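Local coordinates for protein gamma-resorcylate decarboxylase (PDB 4QRO) that probably catalyses the manganese-dependent, non-oxidative decarboxylation of gamma-resorcylate (2,6-dihydroxybenzoate) to resorcinol, at residues K4-E9 with F284-P289. Sequence-based numbering, arbitrary orientation.
Sequences KIALEE and FSTDWP. With MN (manganese (II) ion), chain K; 38L (2-nitrobenzene-1,3-diol), chain M.
Glu8 turns CG away from its own amide nitrogen (chi1 -158°) and then runs straight on, reaching out alongside Asp287, and the two carboxylates, their planes turned well apart, meet at one manganese ion. Glu8 OE1 and Asp287 OD1 each bind the metal at 2.2 Å; His10 and His164 complete the protein's share. The inhibitor 2-nitroresorcinol chelates the same ion through nitro oxygen OAK and phenolic oxygen OAI, the latter at 2.2 Å from the manganese. The other carboxylate oxygens are hydrogen-bonded too: Glu8 OE2 to Tyr162 and Ser262, Asp287 OD2 to His218.

Behind the metal, Glu9 folds back at chi2 (-58°) and sets OE1 between the two backbones. Glu9 OE1 takes a nearly straight bond from Thr286 N on its syn lone pair, at 3.0 Å, while Glu8 N comes in on the anti side, out of the carboxylate plane. Ser285 OG works as a relay, accepting from Leu7 N at 2.9 Å and donating to Phe284 O. Replacing this serine by alanine is likely to leave the buried Leu7 N-H without its acceptor and weaken the tie between strand and loop. At the far end, Lys4 lays its CD over one face of the Phe284 ring, 4.1 Å from the centroid, a CH-pi contact, and sends NZ on to the carbonyls of Met1 and His50.

Here the first strand of the amidohydrolase barrel meets the loop that follows the last, and each gives the metal a carboxylate. Two carboxylates this close are tolerable because both bind the manganese, whose positive charge probably offsets their repulsion while polarising the bound nitro and phenolic oxygens, consistent with a substrate gripped through its carboxylate and neighbouring hydroxyl.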
ATOM      1  N   LYS A   4      -0.376   0.761  29.923  1.00 28.10           N
ATOM      2  CA  LYS A   4      -0.043   0.515  28.519  1.00 39.57           C
ATOM      3  C   LYS A   4       1.429   0.785  28.240  1.00 31.94           C
ATOM      4  O   LYS A   4       2.104   1.579  28.932  1.00 33.05           O
ATOM      5  CB  LYS A   4      -0.899   1.331  27.539  1.00 28.94           C
ATOM      6  CG  LYS A   4      -2.369   0.933  27.508  1.00 34.98           C
ATOM      7  CD  LYS A   4      -3.178   1.722  26.485  1.00 37.54           C
ATOM      8  CE  LYS A   4      -3.251   3.224  26.765  1.00 36.40           C
ATOM      9  NZ  LYS A   4      -4.165   3.624  27.868  1.00 39.74           N
ATOM     10  N   ILE A   5       1.919   0.082  27.235  1.00 30.74           N
ATOM     11  CA  ILE A   5       3.271   0.249  26.766  1.00 31.00           C
ATOM     12  C   ILE A   5       3.172   0.753  25.325  1.00 36.46           C
ATOM     13  O   ILE A   5       2.376   0.251  24.541  1.00 32.54           O
ATOM     14  CB  ILE A   5       4.057  -1.078  26.837  1.00 29.07           C
ATOM     15  CG1 ILE A   5       4.156  -1.576  28.293  1.00 27.73           C
ATOM     16  CG2 ILE A   5       5.420  -0.921  26.176  1.00 32.93           C
ATOM     17  CD1 ILE A   5       4.620  -3.008  28.420  1.00 42.50           C
ATOM     18  N   ALA A   6       3.959   1.770  25.010  1.00 29.46           N
ATOM     19  CA  ALA A   6       3.921   2.425  23.704  1.00 26.77           C
ATOM     20  C   ALA A   6       5.331   2.453  23.164  1.00 30.82           C
ATOM     21  O   ALA A   6       6.275   2.637  23.948  1.00 32.59           O
ATOM     22  CB  ALA A   6       3.334   3.798  23.857  1.00 29.19           C
ATOM     23  N   LEU A   7       5.512   2.157  21.877  1.00 27.82           N
ATOM     24  CA  LEU A   7       6.868   2.036  21.304  1.00 29.79           C
ATOM     25  C   LEU A   7       7.158   2.678  19.948  1.00 31.70           C
ATOM     26  O   LEU A   7       8.126   2.312  19.297  1.00 30.41           O
ATOM     27  CB  LEU A   7       7.297   0.554  21.257  1.00 38.60           C
ATOM     28  CG  LEU A   7       6.435  -0.418  20.446  1.00 36.40           C
ATOM     29  CD1 LEU A   7       7.304  -1.465  19.777  1.00 36.83           C
ATOM     30  CD2 LEU A   7       5.364  -1.066  21.322  1.00 32.65           C
ATOM     31  N   GLU A   8       6.312   3.583  19.489  1.00 30.22           N
ATOM     32  CA  GLU A   8       6.693   4.495  18.418  1.00 28.53           C
ATOM     33  C   GLU A   8       6.508   5.903  18.953  1.00 32.89           C
ATOM     34  O   GLU A   8       5.546   6.603  18.634  1.00 31.03           O
ATOM     35  CB  GLU A   8       5.895   4.277  17.115  1.00 33.32           C
ATOM     36  CG  GLU A   8       6.659   4.831  15.918  1.00 32.48           C
ATOM     37  CD  GLU A   8       5.934   4.712  14.587  1.00 31.00           C
ATOM     38  OE1 GLU A   8       5.901   5.722  13.838  1.00 32.84           O
ATOM     39  OE2 GLU A   8       5.473   3.601  14.258  1.00 33.15           O
ATOM     40  N   GLU A   9       7.470   6.307  19.771  1.00 28.12           N
ATOM     41  CA  GLU A   9       7.359   7.470  20.611  1.00 30.33           C
ATOM     42  C   GLU A   9       8.705   8.201  20.456  1.00 30.17           C
ATOM     43  O   GLU A   9       9.773   7.719  20.881  1.00 31.79           O
ATOM     44  CB  GLU A   9       7.086   7.072  22.085  1.00 29.82           C
ATOM     45  CG  GLU A   9       6.158   5.851  22.326  1.00 28.11           C
ATOM     46  CD  GLU A   9       4.759   5.973  21.714  1.00 38.46           C
ATOM     47  OE1 GLU A   9       4.298   5.011  21.019  1.00 30.72           O
ATOM     48  OE2 GLU A   9       4.097   7.017  21.923  1.00 33.73           O
ATOM     49  N   PHE A 284       0.150  -1.766  20.841  1.00 28.11           N
ATOM     50  CA  PHE A 284      -0.244  -0.375  20.985  1.00 30.31           C
ATOM     51  C   PHE A 284       0.964   0.530  20.762  1.00 35.43           C
ATOM     52  O   PHE A 284       2.072   0.194  21.148  1.00 29.64           O
ATOM     53  CB  PHE A 284      -0.886  -0.122  22.358  1.00 26.41           C
ATOM     54  CG  PHE A 284      -1.262   1.329  22.604  1.00 30.23           C
ATOM     55  CD1 PHE A 284      -2.343   1.913  21.968  1.00 34.68           C
ATOM     56  CD2 PHE A 284      -0.503   2.115  23.451  1.00 28.76           C
ATOM     57  CE1 PHE A 284      -2.683   3.231  22.222  1.00 29.78           C
ATOM     58  CE2 PHE A 284      -0.824   3.422  23.692  1.00 30.87           C
ATOM     59  CZ  PHE A 284      -1.908   3.997  23.065  1.00 32.88           C
ATOM     60  N   SER A 285       0.751   1.637  20.058  1.00 29.29           N
ATOM     61  CA  SER A 285       1.736   2.723  19.978  1.00 29.13           C
ATOM     62  C   SER A 285       0.993   3.945  19.502  1.00 36.12           C
ATOM     63  O   SER A 285      -0.134   3.830  19.031  1.00 30.54           O
ATOM     64  CB  SER A 285       2.881   2.387  19.026  1.00 30.47           C
ATOM     65  OG  SER A 285       3.751   1.428  19.631  1.00 36.91           O
ATOM     66  N   THR A 286       1.610   5.111  19.641  1.00 29.84           N
ATOM     67  CA  THR A 286       0.933   6.357  19.384  1.00 28.60           C
ATOM     68  C   THR A 286       1.500   7.147  18.194  1.00 30.86           C
ATOM     69  O   THR A 286       0.722   7.734  17.440  1.00 29.99           O
ATOM     70  CB  THR A 286       0.951   7.268  20.639  1.00 34.69           C
ATOM     71  OG1 THR A 286       2.280   7.725  20.864  1.00 38.42           O
ATOM     72  CG2 THR A 286       0.473   6.539  21.869  1.00 36.28           C
ATOM     73  N   ASP A 287       2.837   7.146  18.013  1.00 27.66           N
ATOM     74  CA  ASP A 287       3.535   8.065  17.096  1.00 40.07           C
ATOM     75  C   ASP A 287       3.630   9.504  17.642  1.00 26.71           C
ATOM     76  O   ASP A 287       3.848  10.436  16.890  1.00 30.04           O
ATOM     77  CB  ASP A 287       2.899   8.075  15.713  1.00 35.51           C
ATOM     78  CG  ASP A 287       3.919   8.248  14.590  1.00 53.03           C
ATOM     79  OD1 ASP A 287       5.147   8.441  14.849  1.00 34.85           O
ATOM     80  OD2 ASP A 287       3.469   8.176  13.427  1.00 63.31           O
ATOM     81  N   TRP A 288       3.467   9.659  18.941  1.00 26.17           N
ATOM     82  CA  TRP A 288       3.762  10.921  19.593  1.00 31.59           C
ATOM     83  C   TRP A 288       5.175  11.290  19.190  1.00 28.14           C
ATOM     84  O   TRP A 288       6.051  10.418  19.189  1.00 32.97           O
ATOM     85  CB  TRP A 288       3.625  10.798  21.102  1.00 34.64           C
ATOM     86  CG  TRP A 288       3.993  12.026  21.887  1.00 29.05           C
ATOM     87  CD1 TRP A 288       5.199  12.245  22.539  1.00 39.39           C
ATOM     88  CD2 TRP A 288       3.184  13.175  22.155  1.00 35.13           C
ATOM     89  NE1 TRP A 288       5.171  13.449  23.177  1.00 34.51           N
ATOM     90  CE2 TRP A 288       3.958  14.054  22.961  1.00 42.54           C
ATOM     91  CE3 TRP A 288       1.900  13.573  21.770  1.00 31.58           C
ATOM     92  CZ2 TRP A 288       3.462  15.289  23.430  1.00 30.48           C
ATOM     93  CZ3 TRP A 288       1.400  14.820  22.244  1.00 30.33           C
ATOM     94  CH2 TRP A 288       2.193  15.656  23.050  1.00 33.13           C
ATOM     95  N   PRO A 289       5.401  12.565  18.832  1.00 27.75           N
ATOM     96  CA  PRO A 289       4.512  13.727  18.932  1.00 30.85           C
ATOM     97  C   PRO A 289       3.817  14.149  17.651  1.00 31.71           C
ATOM     98  O   PRO A 289       3.186  15.226  17.604  1.00 31.01           O
ATOM     99  CB  PRO A 289       5.461  14.822  19.408  1.00 36.62           C
ATOM    100  CG  PRO A 289       6.713  14.498  18.686  1.00 37.17           C
ATOM    101  CD  PRO A 289       6.800  12.995  18.643  1.00 33.00           C
TER
HETATM  102 MN    MN K 403       6.788   7.692  13.659  1.00 31.28          MN
HETATM  103  OAK 38L M 405       5.634   7.923  11.629  1.00 37.00           O
HETATM  104  NAG 38L M 405       5.038   8.870  11.195  1.00 94.55           N
HETATM  105  OAJ 38L M 405       4.033   8.666  10.515  1.00 44.18           O
HETATM  106  CAA 38L M 405       5.503  10.177  11.480  1.00 44.34           C
HETATM  107  CAF 38L M 405       4.808  11.249  10.928  1.00 41.16           C
HETATM  108  OAH 38L M 405       3.454  11.176  10.791  1.00 37.35           O
HETATM  109  CAE 38L M 405       5.488  12.396  10.517  1.00 36.99           C
HETATM  110  CAD 38L M 405       6.862  12.502  10.705  1.00 43.66           C
HETATM  111  CAC 38L M 405       7.537  11.510  11.411  1.00 41.87           C
HETATM  112  CAB 38L M 405       6.854  10.371  11.836  1.00 35.83           C
HETATM  113  OAI 38L M 405       7.522   9.441  12.586  1.00 35.72           O